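Local coordinates for protein aldo-keto reductase family 1, member B4 (Aldose reductase) (Schistosoma japonicum, PDB 4HBK) that probably reduces the carbonyl group of aldehydes such as aldose sugars to alcohols with NADPH, as an oxidoreductase of the aldo/keto reductase family, at residues I216-N221 with R284-V289; L214-E217 with P223-K226; A63-A68 with A86-A91; I106-K111 with K131-N136. One frame throughout, in Å; residues are numbered along the deposited sequence.

Contact 1 of 4, residues I216-N221 with R284-V289; sequences IEIHAN and RKLIVV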
loop_
_atom_site.group_PDB
_atom_site.type_symbol
_atom_site.label_atom_id
_atom_site.label_comp_id
_atom_site.label_asym_id
_atom_site.label_seq_id
_atom_site.Cartn_x
_atom_site.Cartn_y
_atom_site.Cartn_z
ATOM N N ILE A 216 3.503 3.101 3.250
ATOM C CA ILE A 216 3.747 3.183 4.683
ATOM C C ILE A 216 2.492 3.720 5.344
ATOM O O ILE A 216 1.627 4.280 4.664
ATOM C CB ILE A 216 4.896 4.162 4.999
ATOM C CG1 ILE A 216 4.768 5.431 4.131
ATOM C CG2 ILE A 216 6.247 3.484 4.801
ATOM C CD1 ILE A 216 5.826 6.509 4.417
ATOM N N GLU A 217 2.400 3.571 6.665
ATOM C CA GLU A 217 1.289 4.135 7.423
ATOM C C GLU A 217 1.364 5.653 7.448
ATOM O O GLU A 217 2.354 6.235 7.901
ATOM C CB GLU A 217 1.272 3.595 8.855
ATOM C CG GLU A 217 0.336 4.347 9.800
ATOM C CD GLU A 217 0.376 3.780 11.217
ATOM O OE1 GLU A 217 1.083 2.770 11.446
ATOM O OE2 GLU A 217 -0.302 4.344 12.098
ATOM N N ILE A 218 0.307 6.290 6.957
ATOM C CA ILE A 218 0.221 7.744 6.959
ATOM C C ILE A 218 -1.235 8.188 7.165
ATOM O O ILE A 218 -2.157 7.738 6.460
ATOM C CB ILE A 218 0.765 8.359 5.644
ATOM C CG1 ILE A 218 2.076 7.699 5.221
ATOM C CG2 ILE A 218 0.964 9.871 5.789
ATOM C CD1 ILE A 218 2.585 8.222 3.874
ATOM N N HIS A 219 -1.438 9.067 8.139
ATOM C CA HIS A 219 -2.749 9.650 8.381
ATOM C C HIS A 219 -2.596 10.814 9.352
ATOM O O HIS A 219 -1.503 11.067 9.875
ATOM C CB HIS A 219 -3.721 8.602 8.926
ATOM C CG HIS A 219 -3.174 7.835 10.084
ATOM N ND1 HIS A 219 -3.218 8.315 11.372
ATOM C CD2 HIS A 219 -2.528 6.648 10.142
ATOM C CE1 HIS A 219 -2.648 7.440 12.185
ATOM N NE2 HIS A 219 -2.213 6.421 11.462
ATOM N N ALA A 220 -3.686 11.536 9.582
ATOM C CA ALA A 220 -3.609 12.764 10.355
ATOM C C ALA A 220 -3.069 12.539 11.762
ATOM O O ALA A 220 -2.532 13.459 12.357
ATOM C CB ALA A 220 -4.971 13.452 10.396
ATOM N N ASN A 221 -3.202 11.323 12.290
ATOM C CA ASN A 221 -2.698 11.018 13.632
ATOM C C ASN A 221 -1.308 10.406 13.596
ATOM O O ASN A 221 -0.740 10.081 14.639
ATOM C CB ASN A 221 -3.656 10.098 14.406
ATOM C CG ASN A 221 -4.573 10.865 15.345
ATOM O OD1 ASN A 221 -4.397 12.069 15.570
ATOM N ND2 ASN A 221 -5.547 10.167 15.912
ATOM N N ARG A 284 -0.890 16.328 0.231
ATOM C CA ARG A 284 0.534 16.105 0.481
ATOM C C ARG A 284 1.197 15.275 -0.635
ATOM O O ARG A 284 2.320 14.791 -0.487
ATOM C CB ARG A 284 0.762 15.461 1.854
ATOM C CG ARG A 284 0.422 16.371 3.038
ATOM C CD ARG A 284 0.613 15.649 4.378
ATOM N NE ARG A 284 1.931 15.017 4.487
ATOM C CZ ARG A 284 2.211 14.002 5.303
ATOM N NH1 ARG A 284 1.263 13.498 6.090
ATOM N NH2 ARG A 284 3.442 13.483 5.327
ATOM N N LYS A 285 0.490 15.123 -1.752
ATOM C CA LYS A 285 1.003 14.428 -2.937
ATOM C C LYS A 285 1.163 12.928 -2.712
ATOM O O LYS A 285 2.095 12.310 -3.230
ATOM C CB LYS A 285 2.314 15.062 -3.417
ATOM C CG LYS A 285 2.211 16.575 -3.563
ATOM C CD LYS A 285 2.857 17.082 -4.838
ATOM C CE LYS A 285 4.324 17.454 -4.631
ATOM N NZ LYS A 285 4.848 18.341 -5.737
ATOM N N LEU A 286 0.236 12.357 -1.943
ATOM C CA LEU A 286 0.246 10.928 -1.622
ATOM C C LEU A 286 -0.814 10.192 -2.428
ATOM O O LEU A 286 -1.813 10.784 -2.841
ATOM C CB LEU A 286 -0.037 10.719 -0.130
ATOM C CG LEU A 286 0.920 11.481 0.792
ATOM C CD1 LEU A 286 0.455 11.448 2.238
ATOM C CD2 LEU A 286 2.340 10.915 0.679
ATOM N N ILE A 287 -0.575 8.907 -2.666
ATOM C CA ILE A 287 -1.616 7.994 -3.121
ATOM C C ILE A 287 -2.321 7.524 -1.861
ATOM O O ILE A 287 -1.708 7.483 -0.801
ATOM C CB ILE A 287 -1.005 6.774 -3.833
ATOM C CG1 ILE A 287 -0.288 7.204 -5.128
ATOM C CG2 ILE A 287 -2.065 5.740 -4.126
ATOM C CD1 ILE A 287 1.225 7.220 -5.015
ATOM N N VAL A 288 -3.606 7.194 -1.940
ATOM C CA VAL A 288 -4.279 6.634 -0.771
ATOM C C VAL A 288 -4.995 5.337 -1.121
ATOM O O VAL A 288 -5.594 5.224 -2.196
ATOM C CB VAL A 288 -5.267 7.647 -0.116
ATOM C CG1 VAL A 288 -4.515 8.905 0.337
ATOM C CG2 VAL A 288 -6.408 7.996 -1.074
ATOM N N VAL A 289 -4.947 4.370 -0.210
ATOM C CA VAL A 289 -5.597 3.083 -0.425
ATOM C C VAL A 289 -6.461 2.706 0.788
ATOM O O VAL A 289 -6.188 1.726 1.479
ATOM C CB VAL A 289 -4.560 1.963 -0.771
ATOM C CG1 VAL A 289 -3.901 2.242 -2.130
ATOM C CG2 VAL A 289 -3.490 1.864 0.302
#
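The guanidinium of Arg284, which lies against Ile218, is held by two groups outside the segments. Its NH2 hydrogen-bonds to the backbone O of Pro223, and its NH1 makes a weak bond to the hydroxyl of Tyr280. NH1 also comes within 3.7 Å of Ile218 CG2, with the methyl set obliquely to the flat group. The bend at chi3 (51°) turns the guanidinium toward Ile218. Next to it is a purely apolar meeting. Ile218 and Leu286 point at each other tip to tip, with Ile218 CG2 3.9 Å from Leu286 CD1. Ile218 CD1 sits about equally far, 4.2 Å, from both methyls of Leu286. With CG2 anti to the backbone N, Ile218 presents both of its branches to this side. On the far side of the 216-221 backbone, His219 donates from NE2 to OE2 of Glu217 at 2.9 Å. The bond lies close to the ring plane and uses the anti lone pair of the carboxylate; Gln326 N also bonds to OE2. Ile218, just after strand 213-217, and Leu286, near strand 287-288, meet between Val238 of strand 237-241 and Leu281 of helix 273-283. This is the layer between sheet and helices of the (beta/alpha)8 barrel.

Contact 2 of 4, residues L214-E217 with P223-K226; sequences LQIE and PNIK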
loop_
_atom_site.group_PDB
_atom_site.type_symbol
_atom_site.label_atom_id
_atom_site.label_comp_id
_atom_site.label_asym_id
_atom_site.label_seq_id
_atom_site.Cartn_x
_atom_site.Cartn_y
_atom_site.Cartn_z
ATOM N N LEU A 214 6.762 3.754 -2.335
ATOM C CA LEU A 214 6.925 3.341 -0.949
ATOM C C LEU A 214 5.534 3.406 -0.336
ATOM O O LEU A 214 4.842 4.422 -0.487
ATOM C CB LEU A 214 7.864 4.302 -0.208
ATOM C CG LEU A 214 7.971 4.145 1.314
ATOM C CD1 LEU A 214 8.685 2.851 1.694
ATOM C CD2 LEU A 214 8.659 5.352 1.963
ATOM N N GLN A 215 5.115 2.326 0.317
ATOM C CA GLN A 215 3.820 2.297 0.988
ATOM C C GLN A 215 4.072 2.184 2.482
ATOM O O GLN A 215 4.780 1.288 2.924
ATOM C CB GLN A 215 2.937 1.129 0.493
ATOM C CG GLN A 215 1.550 1.078 1.170
ATOM C CD GLN A 215 0.609 -0.007 0.615
ATOM O OE1 GLN A 215 0.053 -0.795 1.378
ATOM N NE2 GLN A 215 0.413 -0.029 -0.707
ATOM N N ILE A 216 3.503 3.101 3.250
ATOM C CA ILE A 216 3.747 3.183 4.683
ATOM C C ILE A 216 2.492 3.720 5.344
ATOM O O ILE A 216 1.627 4.280 4.664
ATOM C CB ILE A 216 4.896 4.162 4.999
ATOM C CG1 ILE A 216 4.768 5.431 4.131
ATOM C CG2 ILE A 216 6.247 3.484 4.801
ATOM C CD1 ILE A 216 5.826 6.509 4.417
ATOM N N GLU A 217 2.400 3.571 6.665
ATOM C CA GLU A 217 1.289 4.135 7.423
ATOM C C GLU A 217 1.364 5.653 7.448
ATOM O O GLU A 217 2.354 6.235 7.901
ATOM C CB GLU A 217 1.272 3.595 8.855
ATOM C CG GLU A 217 0.336 4.347 9.800
ATOM C CD GLU A 217 0.376 3.780 11.217
ATOM O OE1 GLU A 217 1.083 2.770 11.446
ATOM O OE2 GLU A 217 -0.302 4.344 12.098
ATOM N N PRO A 223 1.566 11.568 10.773
ATOM C CA PRO A 223 1.823 12.182 9.467
ATOM C C PRO A 223 3.063 11.629 8.770
ATOM O O PRO A 223 3.162 11.759 7.553
ATOM C CB PRO A 223 1.990 13.677 9.800
ATOM C CG PRO A 223 1.409 13.844 11.192
ATOM C CD PRO A 223 1.703 12.536 11.874
ATOM N N ASN A 224 3.973 11.013 9.514
ATOM C CA ASN A 224 5.178 10.422 8.924
ATOM C C ASN A 224 5.898 11.402 8.004
ATOM O O ASN A 224 6.359 11.017 6.930
ATOM C CB ASN A 224 4.801 9.169 8.128
ATOM C CG ASN A 224 5.758 8.016 8.354
ATOM O OD1 ASN A 224 6.900 8.217 8.758
ATOM N ND2 ASN A 224 5.291 6.792 8.090
ATOM N N ILE A 225 6.007 12.660 8.433
ATOM C CA ILE A 225 6.533 13.746 7.593
ATOM C C ILE A 225 7.974 13.547 7.100
ATOM O O ILE A 225 8.253 13.673 5.909
ATOM C CB ILE A 225 6.461 15.130 8.300
ATOM C CG1 ILE A 225 5.046 15.436 8.796
ATOM C CG2 ILE A 225 6.888 16.235 7.355
ATOM C CD1 ILE A 225 4.175 16.087 7.768
ATOM N N LYS A 226 8.889 13.259 8.016
ATOM C CA LYS A 226 10.299 13.146 7.652
ATOM C C LYS A 226 10.572 12.065 6.610
ATOM O O LYS A 226 11.317 12.286 5.655
ATOM C CB LYS A 226 11.171 12.937 8.891
ATOM C CG LYS A 226 11.280 14.180 9.757
ATOM C CD LYS A 226 12.219 13.967 10.931
ATOM C CE LYS A 226 12.481 15.278 11.653
ATOM N NZ LYS A 226 13.587 15.178 12.647
#
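The side-chain amide of Asn224 is the flat group of this contact, and it meets Ile216 and Glu217. Ile216 CD1 lies over one face, almost straight above ND2 at 3.7 Å. Glu217 O is near the rim of the amide, 16° out of its plane and displaced to the side opposite Ile216 CD1. The contact closes the first half of a beta-alpha-beta unit of the (beta/alpha)8 barrel. Here the unit runs through strand 213-217, helix 225-233 and strand 237-241. Asn224 stands at the N-cap position of the helix, but its side chain makes no capping bond. It reaches back to the strand instead. ND2 donates to Glu217 O at 3.0 Å with an N-H...O angle of 156°. This fairly straight bond gives a partner to a carbonyl at the very end of the strand. It spans the loop 218-223 between strand and helix.

The carboxylate of Glu217 takes no part in that bond. Its OE1 and OE2 accept from the backbone N atoms of Phe327 and Gln326, in a later loop. Ile216 also packs on Leu227 of the helix and Val238 of the next strand. Its CG1 is wedged between the backbone N and the carbonyl carbon (chi1 42°). From there the extended branch carries CD1 to the amide nitrogen, while CB remains 4.1 Å from Asn224 ND2.

Contact 3 of 4, residues A63-A68 with A86-A91; sequences AAVKKA and AEIGEA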
loop_
_atom_site.group_PDB
_atom_site.type_symbol
_atom_site.label_atom_id
_atom_site.label_comp_id
_atom_site.label_asym_id
_atom_site.label_seq_id
_atom_site.Cartn_x
_atom_site.Cartn_y
_atom_site.Cartn_z
ATOM N N ALA A 63 -17.060 -8.613 -3.576
ATOM C CA ALA A 63 -18.122 -7.634 -3.772
ATOM C C ALA A 63 -17.579 -6.207 -3.698
ATOM O O ALA A 63 -18.033 -5.320 -4.434
ATOM C CB ALA A 63 -19.231 -7.843 -2.752
ATOM N N ALA A 64 -16.612 -5.991 -2.806
ATOM C CA ALA A 64 -15.943 -4.695 -2.693
ATOM C C ALA A 64 -15.231 -4.323 -3.998
ATOM O O ALA A 64 -15.306 -3.176 -4.443
ATOM C CB ALA A 64 -14.967 -4.693 -1.528
ATOM N N VAL A 65 -14.551 -5.286 -4.617
ATOM C CA VAL A 65 -13.826 -5.015 -5.858
ATOM C C VAL A 65 -14.788 -4.528 -6.954
ATOM O O VAL A 65 -14.594 -3.466 -7.549
ATOM C CB VAL A 65 -13.003 -6.242 -6.320
ATOM C CG1 VAL A 65 -12.585 -6.107 -7.776
ATOM C CG2 VAL A 65 -11.781 -6.429 -5.420
ATOM N N LYS A 66 -15.836 -5.303 -7.188
ATOM C CA LYS A 66 -16.894 -4.933 -8.126
ATOM C C LYS A 66 -17.517 -3.565 -7.809
ATOM O O LYS A 66 -17.707 -2.751 -8.705
ATOM C CB LYS A 66 -17.977 -6.015 -8.121
ATOM C CG LYS A 66 -19.093 -5.840 -9.140
ATOM C CD LYS A 66 -20.075 -7.002 -8.994
ATOM C CE LYS A 66 -21.038 -7.092 -10.157
ATOM N NZ LYS A 66 -22.001 -5.972 -10.128
ATOM N N LYS A 67 -17.845 -3.316 -6.545
ATOM C CA LYS A 67 -18.462 -2.042 -6.171
ATOM C C LYS A 67 -17.499 -0.897 -6.442
ATOM O O LYS A 67 -17.858 0.087 -7.094
ATOM C CB LYS A 67 -18.895 -2.050 -4.702
ATOM C CG LYS A 67 -19.428 -0.718 -4.172
ATOM C CD LYS A 67 -20.746 -0.314 -4.833
ATOM C CE LYS A 67 -21.777 -1.427 -4.752
ATOM N NZ LYS A 67 -23.121 -0.963 -5.178
ATOM N N ALA A 68 -16.263 -1.036 -5.965
ATOM C CA ALA A 68 -15.235 -0.030 -6.222
ATOM C C ALA A 68 -15.120 0.325 -7.706
ATOM O O ALA A 68 -15.043 1.507 -8.065
ATOM C CB ALA A 68 -13.885 -0.497 -5.705
ATOM N N ALA A 86 -7.259 -14.906 -4.850
ATOM C CA ALA A 86 -8.040 -15.739 -5.759
ATOM C C ALA A 86 -9.471 -15.205 -5.877
ATOM O O ALA A 86 -10.031 -15.163 -6.967
ATOM C CB ALA A 86 -8.030 -17.196 -5.301
ATOM N N GLU A 87 -10.052 -14.789 -4.754
ATOM C CA GLU A 87 -11.378 -14.176 -4.762
ATOM C C GLU A 87 -11.346 -12.836 -5.485
ATOM O O GLU A 87 -12.288 -12.471 -6.189
ATOM C CB GLU A 87 -11.909 -13.990 -3.336
ATOM C CG GLU A 87 -12.385 -15.268 -2.655
ATOM C CD GLU A 87 -11.265 -16.280 -2.384
ATOM O OE1 GLU A 87 -10.084 -15.865 -2.218
ATOM O OE2 GLU A 87 -11.576 -17.501 -2.339
ATOM N N ILE A 88 -10.258 -12.100 -5.302
ATOM C CA ILE A 88 -10.088 -10.826 -5.982
ATOM C C ILE A 88 -9.967 -11.034 -7.497
ATOM O O ILE A 88 -10.667 -10.399 -8.283
ATOM C CB ILE A 88 -8.865 -10.069 -5.430
ATOM C CG1 ILE A 88 -9.194 -9.495 -4.048
ATOM C CG2 ILE A 88 -8.430 -8.963 -6.399
ATOM C CD1 ILE A 88 -7.998 -9.016 -3.241
ATOM N N GLY A 89 -9.076 -11.935 -7.896
ATOM C CA GLY A 89 -8.871 -12.248 -9.296
ATOM C C GLY A 89 -10.166 -12.563 -10.027
ATOM O O GLY A 89 -10.374 -12.112 -11.151
ATOM N N GLU A 90 -11.042 -13.337 -9.395
ATOM C CA GLU A 90 -12.293 -13.734 -10.040
ATOM C C GLU A 90 -13.239 -12.545 -10.150
ATOM O O GLU A 90 -13.793 -12.278 -11.225
ATOM C CB GLU A 90 -12.973 -14.873 -9.275
ATOM C CG GLU A 90 -14.209 -15.417 -9.967
ATOM C CD GLU A 90 -14.880 -16.531 -9.180
ATOM O OE1 GLU A 90 -15.408 -17.467 -9.818
ATOM O OE2 GLU A 90 -14.887 -16.473 -7.931
ATOM N N ALA A 91 -13.428 -11.837 -9.040
ATOM C CA ALA A 91 -14.264 -10.646 -9.054
ATOM C C ALA A 91 -13.751 -9.651 -10.098
ATOM O O ALA A 91 -14.531 -9.063 -10.847
ATOM C CB ALA A 91 -14.317 -10.009 -7.662
#
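Val65 of helix 60-71 meets Ile88 and Ala91 of helix 85-98. The close part of the contact is small and wholly aliphatic. Val65 CG2 approaches Ile88 CG1 to 4.2 Å, and Val65 CB lies equally far, 4.2 Å, from Ala91 CB. Ile88 and Ala91 are one turn apart on their helix, so the valine faces a short ridge made of one branched and one small side chain. Ala91 meets Val65 with its one methyl. No hydrogen bond crosses between the two segments.

The exposed part is looser and more polar. Lys66 begins beside helix 85-98, but its end leads away, and its NZ forms a salt bridge with Glu70 of its own helix. Glu90 is exposed and makes no contact with residues 63-68.

Helices 60-71 and 85-98 are joined through strand 75-77 and are neighbours on the outside of the (beta/alpha)8 barrel. Val61, earlier in helix 60-71, adds to their meeting by touching Glu87 and Ile88. Ala64 and Ala68 pack on Ile298 of helix 295-302. On the other helix, Ile88 reaches Leu133 of helix 119-133 and also touches Thr53 and Cys78, in loops near the strands.

Contact 4 of 4, residues I106-K111 with K131-N136; sequences IFITSK and KNLRLN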
loop_
_atom_site.group_PDB
_atom_site.type_symbol
_atom_site.label_atom_id
_atom_site.label_comp_id
_atom_site.label_asym_id
_atom_site.label_seq_id
_atom_site.Cartn_x
_atom_site.Cartn_y
_atom_site.Cartn_z
ATOM N N ILE A 106 -6.701 -0.559 -15.477
ATOM C CA ILE A 106 -6.661 -0.751 -14.031
ATOM C C ILE A 106 -5.224 -0.845 -13.556
ATOM O O ILE A 106 -4.368 -1.409 -14.242
ATOM C CB ILE A 106 -7.381 -2.045 -13.598
ATOM C CG1 ILE A 106 -8.706 -2.195 -14.339
ATOM C CG2 ILE A 106 -7.614 -2.053 -12.090
ATOM C CD1 ILE A 106 -9.750 -1.170 -13.938
ATOM N N PHE A 107 -4.970 -0.301 -12.372
ATOM C CA PHE A 107 -3.667 -0.406 -11.733
ATOM C C PHE A 107 -3.751 -1.436 -10.608
ATOM O O PHE A 107 -4.481 -1.239 -9.641
ATOM C CB PHE A 107 -3.266 0.956 -11.171
ATOM C CG PHE A 107 -1.823 1.058 -10.779
ATOM C CD1 PHE A 107 -1.361 0.467 -9.614
ATOM C CD2 PHE A 107 -0.931 1.777 -11.563
ATOM C CE1 PHE A 107 -0.020 0.582 -9.240
ATOM C CE2 PHE A 107 0.404 1.895 -11.199
ATOM C CZ PHE A 107 0.863 1.290 -10.037
ATOM N N ILE A 108 -3.008 -2.529 -10.728
ATOM C CA ILE A 108 -3.064 -3.606 -9.746
ATOM C C ILE A 108 -1.752 -3.747 -8.978
ATOM O O ILE A 108 -0.691 -3.971 -9.568
ATOM C CB ILE A 108 -3.320 -4.950 -10.427
ATOM C CG1 ILE A 108 -4.569 -4.875 -11.309
ATOM C CG2 ILE A 108 -3.407 -6.063 -9.387
ATOM C CD1 ILE A 108 -5.854 -4.830 -10.518
ATOM N N THR A 109 -1.834 -3.649 -7.659
ATOM C CA THR A 109 -0.670 -3.821 -6.805
ATOM C C THR A 109 -0.786 -5.097 -6.001
ATOM O O THR A 109 -1.855 -5.423 -5.479
ATOM C CB THR A 109 -0.541 -2.672 -5.797
ATOM O OG1 THR A 109 -0.291 -1.443 -6.498
ATOM C CG2 THR A 109 0.595 -2.949 -4.811
ATOM N N SER A 110 0.314 -5.833 -5.909
ATOM C CA SER A 110 0.403 -6.901 -4.928
ATOM C C SER A 110 1.736 -6.808 -4.209
ATOM O O SER A 110 2.563 -5.947 -4.519
ATOM C CB SER A 110 0.222 -8.283 -5.544
ATOM O OG SER A 110 0.163 -9.256 -4.507
ATOM N N LYS A 111 1.943 -7.688 -3.240
ATOM C CA LYS A 111 3.109 -7.564 -2.381
ATOM C C LYS A 111 3.711 -8.928 -2.098
ATOM O O LYS A 111 2.997 -9.916 -1.881
ATOM C CB LYS A 111 2.737 -6.867 -1.072
ATOM C CG LYS A 111 1.793 -5.678 -1.227
ATOM C CD LYS A 111 1.691 -4.879 0.077
ATOM C CE LYS A 111 0.643 -3.755 -0.004
ATOM N NZ LYS A 111 -0.759 -4.233 -0.224
ATOM N N LYS A 131 -1.205 -15.904 -10.819
ATOM C CA LYS A 131 -2.138 -16.988 -11.082
ATOM C C LYS A 131 -3.459 -16.709 -10.382
ATOM O O LYS A 131 -4.512 -16.720 -11.010
ATOM C CB LYS A 131 -1.556 -18.315 -10.596
ATOM C CG LYS A 131 -2.457 -19.511 -10.775
ATOM C CD LYS A 131 -1.711 -20.783 -10.406
ATOM C CE LYS A 131 -2.636 -21.994 -10.422
ATOM N NZ LYS A 131 -2.144 -23.084 -9.524
ATOM N N ASN A 132 -3.399 -16.471 -9.073
ATOM C CA ASN A 132 -4.600 -16.196 -8.287
ATOM C C ASN A 132 -5.372 -14.960 -8.740
ATOM O O ASN A 132 -6.599 -14.963 -8.746
ATOM C CB ASN A 132 -4.260 -16.083 -6.803
ATOM C CG ASN A 132 -3.909 -17.430 -6.186
ATOM O OD1 ASN A 132 -4.350 -18.469 -6.663
ATOM N ND2 ASN A 132 -3.108 -17.414 -5.132
ATOM N N LEU A 133 -4.655 -13.903 -9.114
ATOM C CA LEU A 133 -5.294 -12.674 -9.590
ATOM C C LEU A 133 -5.771 -12.813 -11.029
ATOM O O LEU A 133 -6.485 -11.950 -11.538
ATOM C CB LEU A 133 -4.335 -11.489 -9.474
ATOM C CG LEU A 133 -4.069 -11.001 -8.046
ATOM C CD1 LEU A 133 -3.075 -9.839 -8.025
ATOM C CD2 LEU A 133 -5.397 -10.604 -7.385
ATOM N N ARG A 134 -5.347 -13.885 -11.694
ATOM C CA ARG A 134 -5.761 -14.130 -13.068
ATOM C C ARG A 134 -5.216 -13.061 -14.026
ATOM O O ARG A 134 -5.870 -12.677 -14.992
ATOM C CB ARG A 134 -7.294 -14.251 -13.135
ATOM C CG ARG A 134 -7.780 -15.489 -12.371
ATOM C CD ARG A 134 -9.131 -15.302 -11.687
ATOM N NE ARG A 134 -10.240 -15.709 -12.542
ATOM C CZ ARG A 134 -11.083 -16.706 -12.279
ATOM N NH1 ARG A 134 -10.973 -17.418 -11.163
ATOM N NH2 ARG A 134 -12.055 -16.980 -13.138
ATOM N N LEU A 135 -3.990 -12.621 -13.756
ATOM C CA LEU A 135 -3.335 -11.566 -14.513
ATOM C C LEU A 135 -2.067 -12.095 -15.181
ATOM O O LEU A 135 -1.503 -13.095 -14.737
ATOM C CB LEU A 135 -2.950 -10.433 -13.561
ATOM C CG LEU A 135 -4.110 -9.736 -12.856
ATOM C CD1 LEU A 135 -3.576 -8.644 -11.924
ATOM C CD2 LEU A 135 -5.079 -9.165 -13.889
ATOM N N ASN A 136 -1.604 -11.414 -16.230
ATOM C CA ASN A 136 -0.327 -11.772 -16.838
ATOM C C ASN A 136 0.808 -10.929 -16.299
ATOM O O ASN A 136 1.966 -11.308 -16.413
ATOM C CB ASN A 136 -0.383 -11.669 -18.363
ATOM C CG ASN A 136 -1.491 -12.515 -18.948
ATOM O OD1 ASN A 136 -1.613 -13.700 -18.649
ATOM N ND2 ASN A 136 -2.329 -11.899 -19.751
#
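Ile108 meets Leu133 and Leu135 through apolar contacts, and these make up most of the interface. Its CG2 is the shared point, 3.6 Å from Leu135 CD1 and 4.0 Å from Leu133 CD1. Leu135 comes across the isoleucine at a slant, and its CD1 also lies 3.9 Å from Ile108 CG1. Leu133 runs past Ile108 in the opposite direction. With chi1 of Ile108 at -54°, CG1 lies anti to the carbonyl carbon and CG2 anti to the backbone N, which directs CG2 at the leucine pair. A looser touch follows further along the strand, where Ser110 CB is 4.4 Å from Leu133 CD1.

A backbone bond marks the C-terminal end of helix 119-133, where a Schellman motif forms. Arg134 takes positive phi (66°), and its N bonds to Lys131 O at 3.0 Å. Leu135, just past the helix end, points to the strand, as Leu133 does. The contact packs strand 107-112 against the helix that follows it, within a beta-alpha-beta unit of the (beta/alpha)8 barrel that continues into strand 138-143.

Polar and charged bonds lead out of the contact. Arg134 NH2 forms a salt bridge with Glu93. Lys111 is predicted to lower the pKa of the active-site tyrosine; its NZ forms a salt bridge with Asp77 OD2 and a hydrogen bond to Cys78 O. Ser110 OG hydrogen-bonds to Glu85 OE2.

From the N terminus, contact 3 comes first and closes the loop between helices 60-71 and 85-98. Contact 4 follows in series, folding helix 119-133 back on strand 107-112. The two touch where Arg134 lies along Gly89 and Glu90. On the opposite side of the chain's centre from contact 4, contacts 1 and 2 both start from strand 213-217 and share Ile216 and Glu217. Contact 2 closes a short loop, and contact 1 overlaps it with a much longer one, reaching strand 287-288. Their later segments also touch each other directly. Contacts 1, 2 and 4 reach the same parallel sheet, and Gln215 OE1 packs on Lys111 CE between contacts 2 and 4.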